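Local coordinates for protein titin (Homo sapiens, PDB 1WAA) that probably contributes to the passive elasticity of muscle, as an immunoglobulin domain in the giant chain that acts as a molecular spring of the sarcomere, at residues A23-E28 against L62-C67. Residues are numbered along the deposited sequence; the frame is centred on the assembly and turned at random.
With ZN (zinc ion), chain G; ZN (zinc ion), chain H; ZN (zinc ion), chain Y.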
# COMPACT_ATOMS: atom_id res chain seq x y z
N ALA E 23 24.42 -5.35 4.88
CA ALA E 23 23.99 -6.56 4.23
C ALA E 23 22.50 -6.40 3.95
O ALA E 23 21.79 -5.82 4.76
CB ALA E 23 24.24 -7.77 5.16
N HIS E 24 22.06 -6.86 2.79
CA HIS E 24 20.66 -6.78 2.39
C HIS E 24 20.22 -8.19 2.12
O HIS E 24 20.94 -8.93 1.46
CB HIS E 24 20.52 -5.99 1.08
CG HIS E 24 21.16 -4.63 1.13
ND1 HIS E 24 22.40 -4.37 0.58
CD2 HIS E 24 20.73 -3.45 1.65
CE1 HIS E 24 22.71 -3.09 0.78
NE2 HIS E 24 21.71 -2.51 1.43
N PHE E 25 19.08 -8.57 2.68
CA PHE E 25 18.47 -9.87 2.40
C PHE E 25 17.14 -9.63 1.68
O PHE E 25 16.48 -8.57 1.85
CB PHE E 25 18.21 -10.62 3.69
CG PHE E 25 19.46 -11.15 4.33
CD1 PHE E 25 19.91 -12.43 4.04
CD2 PHE E 25 20.21 -10.35 5.20
CE1 PHE E 25 21.08 -12.93 4.63
CE2 PHE E 25 21.38 -10.85 5.77
CZ PHE E 25 21.80 -12.14 5.48
N GLU E 26 16.75 -10.63 0.89
CA GLU E 26 15.64 -10.46 -0.02
C GLU E 26 14.89 -11.79 -0.13
O GLU E 26 15.49 -12.83 -0.39
CB GLU E 26 16.22 -10.06 -1.37
CG GLU E 26 15.20 -9.89 -2.46
CD GLU E 26 15.82 -9.63 -3.81
OE1 GLU E 26 15.12 -9.08 -4.67
OE2 GLU E 26 16.99 -9.96 -4.02
N ILE E 27 13.57 -11.76 0.07
CA ILE E 27 12.76 -12.97 -0.18
C ILE E 27 11.49 -12.59 -0.91
O ILE E 27 10.92 -11.52 -0.68
CB ILE E 27 12.44 -13.72 1.13
CG1 ILE E 27 11.66 -15.01 0.86
CG2 ILE E 27 11.68 -12.86 2.08
CD1 ILE E 27 11.51 -15.86 2.08
N GLU E 28 11.04 -13.47 -1.81
CA GLU E 28 9.81 -13.21 -2.56
C GLU E 28 8.76 -14.26 -2.25
O GLU E 28 9.02 -15.47 -2.32
CB GLU E 28 10.11 -13.20 -4.06
CG GLU E 28 9.02 -12.54 -4.89
CD GLU E 28 9.40 -12.51 -6.36
OE1 GLU E 28 8.78 -13.26 -7.15
OE2 GLU E 28 10.33 -11.75 -6.71
N LEU E 62 15.31 -7.09 4.16
CA LEU E 62 15.90 -6.73 5.44
C LEU E 62 17.24 -6.08 5.15
O LEU E 62 18.06 -6.67 4.44
CB LEU E 62 16.15 -7.97 6.28
CG LEU E 62 16.91 -7.72 7.59
CD1 LEU E 62 16.06 -6.90 8.55
CD2 LEU E 62 17.29 -9.01 8.22
N ILE E 63 17.43 -4.86 5.66
CA ILE E 63 18.72 -4.16 5.57
C ILE E 63 19.36 -4.02 6.96
O ILE E 63 18.73 -3.52 7.89
CB ILE E 63 18.61 -2.75 4.93
CG1 ILE E 63 17.73 -2.78 3.67
CG2 ILE E 63 20.03 -2.25 4.56
CD1 ILE E 63 17.43 -1.40 3.09
N LEU E 64 20.61 -4.47 7.07
CA LEU E 64 21.36 -4.37 8.32
C LEU E 64 22.64 -3.59 8.03
O LEU E 64 23.50 -4.02 7.27
CB LEU E 64 21.68 -5.76 8.87
CG LEU E 64 20.55 -6.80 9.02
CD1 LEU E 64 21.11 -8.21 9.27
CD2 LEU E 64 19.56 -6.42 10.14
N HIS E 65 22.72 -2.40 8.62
CA HIS E 65 23.81 -1.49 8.43
C HIS E 65 24.84 -1.73 9.48
O HIS E 65 24.53 -2.23 10.57
CB HIS E 65 23.30 -0.07 8.60
CG HIS E 65 22.47 0.41 7.46
ND1 HIS E 65 23.01 0.74 6.24
CD2 HIS E 65 21.14 0.64 7.36
CE1 HIS E 65 22.05 1.15 5.43
NE2 HIS E 65 20.90 1.10 6.09
N ASN E 66 26.08 -1.34 9.17
CA ASN E 66 27.17 -1.38 10.12
C ASN E 66 27.24 -2.75 10.82
O ASN E 66 27.25 -2.85 12.06
CB ASN E 66 27.03 -0.20 11.09
CG ASN E 66 28.36 0.25 11.65
OD1 ASN E 66 28.94 -0.44 12.48
ND2 ASN E 66 28.84 1.42 11.21
N CYS E 67 27.29 -3.81 10.00
CA CYS E 67 27.39 -5.18 10.49
C CYS E 67 28.64 -5.42 11.34
O CYS E 67 29.71 -4.84 11.10
CB CYS E 67 27.36 -6.17 9.34
SG CYS E 67 25.72 -6.29 8.61
ZN ZN G . 23.32 -5.28 -0.75
ZN ZN H . 15.72 -9.79 -6.27
ZN ZN Y . 19.19 2.10 5.37
O HOH W 1 24.31 -7.21 0.33
O HOH W 2 14.80 -11.72 -6.73
O HOH W 3 19.38 4.26 5.82
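The two central strands of the four-stranded antiparallel sheet in this immunoglobulin I-set β-sandwich meet where Ala-23, His-24 and Phe-25 run against Leu-64, Ile-63 and Leu-62. Two hydrogen-bonded pairs flank a non-hydrogen-bonded one. Ala-23 and Leu-64 exchange both backbone bonds, the nearly straight one from Leu-64 N to Ala-23 O measuring 2.9 Å; Phe-25 and Leu-62 do the same, with Phe-25 N 2.8 Å from Leu-62 O. Between them, His-24 CA makes a bent CA-H...O contact, 3.3 Å, with Leu-62 O, the oxygen that also accepts Phe-25 N.

Side chains alternate. Ala-23, Phe-25, Leu-62 and Leu-64 share the apolar face turned to the second sheet, where Val-15 and Leu-88 pack on Ala-23 and Phe-25, so hydrocarbon suits every position. Phe-25 and Leu-62 touch through their CB atoms, 4.2 Å apart, while the ring reaches Leu-64 CD1 with CE2. Cys-67, beyond the strand end, brings SG to 4.0 Å from Ala-23 CB, a short side chain suited to this buried place.

The other face carries His-24 and Ile-63. Here His-24 and Glu-26 offer an imidazole nitrogen and a carboxylate as metal ligands, and side chains of another chain bind the same zinc ions; His-65 NE2 binds a further one together with Glu-52. Ile-63 packs between two imidazoles: CG2, anti to the backbone N, lies over one face of the His-65 ring, offset toward the rim, and also presses on His-24 CD2 at 3.2 Å, a tight approach. While CD2, with NE2 next to it, faces Ile-63, His-24 ND1 binds its zinc ion at 1.9 Å.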